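Local atomic coordinates of CheQ (Campylobacter jejuni subsp. jejuni, PDB entry 6A51), a protein that is a regulator that, like CheP, controls transcription of the core chemotaxis operon cheVAW in this bacterial pathogen. Residues N21-R35 with I119-Y131. Numbering follows the deposited sequence.
Sequences NEFLDHYILNAEFHR and ICGIKFVNLKKFY
The beta hairpin of strands 116-119 and 122-126, with the N-terminal part of helix 127-134, packs against the segment that leads through strand 27-29 into helix 30-37. No hydrogen bond crosses between 21-35 and 119-131, and the contact is mainly van der Waals packing. Phe23 lies against the start of helix 127-134. Lys128 CB stands over one face of the Phe23 ring, a CH-pi contact 3.9 Å from the centroid, while Leu127 CG and Tyr131 CD2 meet the edge. A chi1 of -171° carries Lys128 CG alongside Phe23 CE2, at 3.7 Å; the chain leads on to NZ, which is hydrogen-bonded to Tyr138 OH. Tyr138 also meets the Phe23 ring edge-to-face. Leu127 CD2 lies 3.5 Å from Asn21 CA. Tyr131 OH lies 3.6 Å from Asn21 CB and is hydrogen-bonded to Gln140 O. Further along, the edge of the Phe124 ring receives two leucine methyls: Leu24 CD1 is 3.6 Å from CE2, and Leu29 CD1 is 4.1 Å from CZ. Phe62 of strand 62-64 touches all three side chains. Leu29 CD2 reaches Ile119 CG2 at 3.9 Å. At the type I' turn, Cys120 SG rests 3.7 Å from Glu32 CB, and Glu32 OE2 accepts a hydrogen bond from Ser80 N. Leu24, Leu29, Ile119 and Phe124 form hydrophobic core packing between an antiparallel and a mixed sheet, flanked by loop-on-helix packing at 127-131.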
loop_
_atom_site.group_PDB
_atom_site.type_symbol
_atom_site.label_atom_id
_atom_site.label_comp_id
_atom_site.label_asym_id
_atom_site.label_seq_id
_atom_site.Cartn_x
_atom_site.Cartn_y
_atom_site.Cartn_z
ATOM N N ASN A 21 -7.188 -1.936 -0.266
ATOM C CA ASN A 21 -7.215 -1.253 -1.553
ATOM C C ASN A 21 -7.434 0.240 -1.407
ATOM O O ASN A 21 -7.894 0.891 -2.353
ATOM C CB ASN A 21 -8.285 -1.843 -2.479
ATOM C CG ASN A 21 -9.708 -1.509 -2.049
ATOM O OD1 ASN A 21 -10.009 -1.398 -0.858
ATOM N ND2 ASN A 21 -10.597 -1.358 -3.028
ATOM N N GLU A 22 -7.134 0.798 -0.246
ATOM C CA GLU A 22 -7.353 2.217 -0.012
ATOM C C GLU A 22 -6.003 2.911 0.064
ATOM O O GLU A 22 -5.138 2.524 0.864
ATOM C CB GLU A 22 -8.152 2.453 1.263
ATOM C CG GLU A 22 -7.955 3.844 1.819
ATOM C CD GLU A 22 -8.999 4.236 2.853
ATOM O OE1 GLU A 22 -8.985 5.409 3.323
ATOM O OE2 GLU A 22 -9.865 3.380 3.183
ATOM N N PHE A 23 -5.829 3.928 -0.765
ATOM C CA PHE A 23 -4.537 4.572 -0.887
ATOM C C PHE A 23 -4.266 5.439 0.334
ATOM O O PHE A 23 -5.187 5.896 1.015
ATOM C CB PHE A 23 -4.483 5.404 -2.169
ATOM C CG PHE A 23 -5.118 4.725 -3.348
ATOM C CD1 PHE A 23 -5.021 3.347 -3.511
ATOM C CD2 PHE A 23 -5.824 5.455 -4.282
ATOM C CE1 PHE A 23 -5.620 2.714 -4.578
ATOM C CE2 PHE A 23 -6.421 4.830 -5.355
ATOM C CZ PHE A 23 -6.319 3.456 -5.500
ATOM N N LEU A 24 -2.979 5.642 0.620
ATOM C CA LEU A 24 -2.539 6.381 1.793
ATOM C C LEU A 24 -2.401 7.885 1.541
ATOM O O LEU A 24 -1.607 8.546 2.222
ATOM C CB LEU A 24 -1.219 5.796 2.281
ATOM C CG LEU A 24 -1.299 4.386 2.824
ATOM C CD1 LEU A 24 0.095 3.754 2.784
ATOM C CD2 LEU A 24 -1.858 4.421 4.264
ATOM N N ASP A 25 -3.148 8.432 0.580
ATOM C CA ASP A 25 -3.126 9.853 0.234
ATOM C C ASP A 25 -3.097 10.762 1.462
ATOM O O ASP A 25 -2.195 11.590 1.637
ATOM C CB ASP A 25 -4.366 10.183 -0.606
ATOM C CG ASP A 25 -4.237 9.775 -2.071
ATOM O OD1 ASP A 25 -3.659 8.710 -2.381
ATOM O OD2 ASP A 25 -4.754 10.529 -2.918
ATOM N N HIS A 26 -4.096 10.606 2.319
ATOM C CA HIS A 26 -4.337 11.470 3.459
ATOM C C HIS A 26 -3.498 11.115 4.697
ATOM O O HIS A 26 -3.825 11.603 5.779
ATOM C CB HIS A 26 -5.825 11.416 3.811
ATOM C CG HIS A 26 -6.719 11.814 2.682
ATOM N ND1 HIS A 26 -6.434 12.880 1.854
ATOM C CD2 HIS A 26 -7.888 11.292 2.242
ATOM C CE1 HIS A 26 -7.388 12.996 0.948
ATOM N NE2 HIS A 26 -8.281 12.044 1.161
ATOM N N TYR A 27 -2.447 10.305 4.586
ATOM C CA TYR A 27 -1.730 9.815 5.753
ATOM C C TYR A 27 -0.231 9.994 5.580
ATOM O O TYR A 27 0.292 10.018 4.463
ATOM C CB TYR A 27 -2.001 8.323 6.018
ATOM C CG TYR A 27 -3.397 7.995 6.490
ATOM C CD1 TYR A 27 -4.407 7.699 5.586
ATOM C CD2 TYR A 27 -3.703 7.959 7.841
ATOM C CE1 TYR A 27 -5.687 7.376 6.016
ATOM C CE2 TYR A 27 -4.982 7.646 8.281
ATOM C CZ TYR A 27 -5.970 7.348 7.366
ATOM O OH TYR A 27 -7.246 7.040 7.813
ATOM N N ILE A 28 0.465 10.075 6.713
ATOM C CA ILE A 28 1.919 9.994 6.739
ATOM C C ILE A 28 2.320 8.852 7.662
ATOM O O ILE A 28 1.572 8.431 8.549
ATOM C CB ILE A 28 2.585 11.305 7.199
ATOM C CG1 ILE A 28 2.191 11.599 8.644
ATOM C CG2 ILE A 28 2.198 12.461 6.283
ATOM C CD1 ILE A 28 2.550 12.970 9.088
ATOM N N LEU A 29 3.520 8.347 7.434
ATOM C CA LEU A 29 4.030 7.241 8.217
ATOM C C LEU A 29 4.570 7.766 9.549
ATOM O O LEU A 29 5.366 8.707 9.577
ATOM C CB LEU A 29 5.109 6.531 7.414
ATOM C CG LEU A 29 5.763 5.281 7.964
ATOM C CD1 LEU A 29 4.837 4.103 7.818
ATOM C CD2 LEU A 29 7.048 5.044 7.198
ATOM N N ASN A 30 4.119 7.177 10.659
ATOM C CA ASN A 30 4.545 7.674 11.964
ATOM C C ASN A 30 6.042 7.485 12.161
ATOM O O ASN A 30 6.713 8.355 12.727
ATOM C CB ASN A 30 3.766 6.976 13.082
ATOM C CG ASN A 30 4.245 7.391 14.479
ATOM O OD1 ASN A 30 4.186 8.569 14.852
ATOM N ND2 ASN A 30 4.716 6.421 15.255
ATOM N N ALA A 31 6.578 6.355 11.684
ATOM C CA ALA A 31 8.006 6.068 11.798
ATOM C C ALA A 31 8.858 7.195 11.236
ATOM O O ALA A 31 9.944 7.481 11.754
ATOM C CB ALA A 31 8.336 4.758 11.080
ATOM N N GLU A 32 8.386 7.846 10.179
ATOM C CA GLU A 32 9.130 8.942 9.576
ATOM C C GLU A 32 8.786 10.280 10.219
ATOM O O GLU A 32 9.683 11.092 10.468
ATOM C CB GLU A 32 8.869 8.983 8.060
ATOM C CG GLU A 32 9.394 10.232 7.365
ATOM C CD GLU A 32 9.023 10.323 5.886
ATOM O OE1 GLU A 32 9.923 10.101 5.045
ATOM O OE2 GLU A 32 7.850 10.637 5.564
ATOM N N PHE A 33 7.505 10.512 10.518
ATOM C CA PHE A 33 7.078 11.809 11.040
ATOM C C PHE A 33 7.690 12.110 12.398
ATOM O O PHE A 33 8.051 13.255 12.676
ATOM C CB PHE A 33 5.558 11.866 11.151
ATOM C CG PHE A 33 5.059 12.972 12.037
ATOM C CD1 PHE A 33 4.876 14.257 11.527
ATOM C CD2 PHE A 33 4.760 12.735 13.382
ATOM C CE1 PHE A 33 4.407 15.298 12.336
ATOM C CE2 PHE A 33 4.287 13.767 14.203
ATOM C CZ PHE A 33 4.112 15.054 13.680
ATOM N N HIS A 34 7.773 11.118 13.281
ATOM C CA HIS A 34 8.261 11.437 14.619
ATOM C C HIS A 34 9.751 11.741 14.634
ATOM O O HIS A 34 10.224 12.397 15.563
ATOM C CB HIS A 34 7.937 10.310 15.597
ATOM C CG HIS A 34 8.974 9.235 15.667
ATOM N ND1 HIS A 34 9.064 8.225 14.736
ATOM C CD2 HIS A 34 9.930 8.980 16.591
ATOM C CE1 HIS A 34 10.041 7.400 15.074
ATOM N NE2 HIS A 34 10.581 7.836 16.197
ATOM N N ARG A 35 10.478 11.271 13.636
ATOM C CA ARG A 35 11.886 11.603 13.486
ATOM C C ARG A 35 12.064 13.081 13.039
ATOM O O ARG A 35 12.891 13.777 13.545
ATOM C CB ARG A 35 12.650 10.564 12.647
ATOM C CG ARG A 35 12.574 9.120 13.172
ATOM C CD ARG A 35 13.574 8.134 12.534
ATOM N NE ARG A 35 13.152 6.730 12.263
ATOM C CZ ARG A 35 13.637 5.632 12.873
ATOM N NH1 ARG A 35 14.531 5.740 13.842
ATOM N NH2 ARG A 35 13.233 4.400 12.540
ATOM N N ILE A 119 10.212 3.780 2.709
ATOM C CA ILE A 119 10.367 4.849 3.683
ATOM C C ILE A 119 10.692 4.183 5.005
ATOM O O ILE A 119 9.956 3.288 5.446
ATOM C CB ILE A 119 9.114 5.718 3.802
ATOM C CG1 ILE A 119 8.695 6.188 2.416
ATOM C CG2 ILE A 119 9.378 6.907 4.714
ATOM C CD1 ILE A 119 7.341 6.835 2.398
ATOM N N CYS A 120 11.826 4.566 5.596
ATOM C CA CYS A 120 12.286 3.996 6.860
ATOM C C CYS A 120 12.272 2.470 6.804
ATOM O O CYS A 120 11.929 1.793 7.772
ATOM C CB CYS A 120 11.452 4.518 8.043
ATOM S SG CYS A 120 11.449 6.369 8.234
ATOM N N GLY A 121 12.641 1.917 5.658
ATOM C CA GLY A 121 12.617 0.470 5.534
ATOM C C GLY A 121 11.245 -0.159 5.405
ATOM O O GLY A 121 11.145 -1.389 5.408
ATOM N N ILE A 122 10.181 0.629 5.294
ATOM C CA ILE A 122 8.862 0.090 4.978
ATOM C C ILE A 122 8.662 0.157 3.464
ATOM O O ILE A 122 8.839 1.222 2.857
ATOM C CB ILE A 122 7.763 0.869 5.722
ATOM C CG1 ILE A 122 8.105 0.999 7.207
ATOM C CG2 ILE A 122 6.438 0.169 5.577
ATOM C CD1 ILE A 122 8.285 -0.337 7.890
ATOM N N LYS A 123 8.286 -0.971 2.851
ATOM C CA LYS A 123 8.076 -1.046 1.403
ATOM C C LYS A 123 6.621 -0.732 1.049
ATOM O O LYS A 123 5.699 -1.313 1.631
ATOM C CB LYS A 123 8.450 -2.434 0.871
ATOM C CG LYS A 123 8.786 -2.474 -0.634
ATOM C CD LYS A 123 8.872 -3.915 -1.171
ATOM C CE LYS A 123 9.937 -4.745 -0.461
ATOM N NZ LYS A 123 9.638 -6.220 -0.478
ATOM N N PHE A 124 6.418 0.175 0.087
ATOM C CA PHE A 124 5.095 0.523 -0.418
ATOM C C PHE A 124 4.971 0.186 -1.903
ATOM O O PHE A 124 5.956 0.145 -2.639
ATOM C CB PHE A 124 4.781 2.009 -0.223
ATOM C CG PHE A 124 4.806 2.455 1.200
ATOM C CD1 PHE A 124 6.015 2.663 1.855
ATOM C CD2 PHE A 124 3.621 2.685 1.886
ATOM C CE1 PHE A 124 6.046 3.079 3.169
ATOM C CE2 PHE A 124 3.639 3.112 3.197
ATOM C CZ PHE A 124 4.857 3.305 3.843
ATOM N N VAL A 125 3.733 -0.044 -2.338
ATOM C CA VAL A 125 3.396 -0.305 -3.734
ATOM C C VAL A 125 2.382 0.742 -4.168
ATOM O O VAL A 125 1.491 1.107 -3.392
ATOM C CB VAL A 125 2.808 -1.718 -3.941
ATOM C CG1 VAL A 125 2.316 -1.869 -5.357
ATOM C CG2 VAL A 125 3.816 -2.784 -3.641
ATOM N N ASN A 126 2.503 1.226 -5.402
ATOM C CA ASN A 126 1.551 2.216 -5.896
ATOM C C ASN A 126 0.378 1.463 -6.499
ATOM O O ASN A 126 0.387 1.091 -7.676
ATOM C CB ASN A 126 2.179 3.155 -6.911
ATOM C CG ASN A 126 1.274 4.339 -7.211
ATOM O OD1 ASN A 126 0.066 4.177 -7.398
ATOM N ND2 ASN A 126 1.840 5.532 -7.216
ATOM N N LEU A 127 -0.651 1.249 -5.673
ATOM C CA LEU A 127 -1.813 0.487 -6.116
ATOM C C LEU A 127 -2.603 1.268 -7.151
ATOM O O LEU A 127 -3.157 0.685 -8.091
ATOM C CB LEU A 127 -2.699 0.143 -4.921
ATOM C CG LEU A 127 -3.918 -0.743 -5.159
ATOM C CD1 LEU A 127 -3.469 -1.959 -5.894
ATOM C CD2 LEU A 127 -4.511 -1.152 -3.833
ATOM N N LYS A 128 -2.656 2.592 -6.990
ATOM C CA LYS A 128 -3.423 3.431 -7.902
ATOM C C LYS A 128 -2.921 3.284 -9.329
ATOM O O LYS A 128 -3.719 3.129 -10.258
ATOM C CB LYS A 128 -3.354 4.890 -7.456
ATOM C CG LYS A 128 -4.288 5.817 -8.215
ATOM C CD LYS A 128 -4.006 7.277 -7.889
ATOM C CE LYS A 128 -5.134 8.187 -8.348
ATOM N NZ LYS A 128 -5.114 8.392 -9.829
ATOM N N LYS A 129 -1.595 3.310 -9.525
ATOM C CA LYS A 129 -1.071 3.176 -10.880
ATOM C C LYS A 129 -1.321 1.782 -11.429
ATOM O O LYS A 129 -1.566 1.621 -12.632
ATOM C CB LYS A 129 0.421 3.504 -10.932
ATOM C CG LYS A 129 0.692 4.971 -10.695
ATOM C CD LYS A 129 2.159 5.333 -10.860
ATOM C CE LYS A 129 2.342 6.821 -10.556
ATOM N NZ LYS A 129 3.692 7.350 -10.894
ATOM N N PHE A 130 -1.293 0.770 -10.571
ATOM C CA PHE A 130 -1.554 -0.579 -11.054
ATOM C C PHE A 130 -2.994 -0.707 -11.551
ATOM O O PHE A 130 -3.246 -1.247 -12.636
ATOM C CB PHE A 130 -1.255 -1.568 -9.945
ATOM C CG PHE A 130 -1.242 -2.982 -10.384
ATOM C CD1 PHE A 130 -0.458 -3.382 -11.452
ATOM C CD2 PHE A 130 -1.992 -3.934 -9.705
ATOM C CE1 PHE A 130 -0.422 -4.725 -11.842
ATOM C CE2 PHE A 130 -1.972 -5.267 -10.097
ATOM C CZ PHE A 130 -1.186 -5.664 -11.168
ATOM N N TYR A 131 -3.952 -0.182 -10.783
ATOM C CA TYR A 131 -5.337 -0.101 -11.244
ATOM C C TYR A 131 -5.431 0.590 -12.600
ATOM O O TYR A 131 -6.136 0.122 -13.504
ATOM C CB TYR A 131 -6.196 0.650 -10.224
ATOM C CG TYR A 131 -6.799 -0.172 -9.093
ATOM C CD1 TYR A 131 -7.715 -1.183 -9.349
ATOM C CD2 TYR A 131 -6.511 0.119 -7.763
ATOM C CE1 TYR A 131 -8.291 -1.912 -8.319
ATOM C CE2 TYR A 131 -7.088 -0.603 -6.724
ATOM C CZ TYR A 131 -7.973 -1.614 -7.015
ATOM O OH TYR A 131 -8.549 -2.335 -5.998
#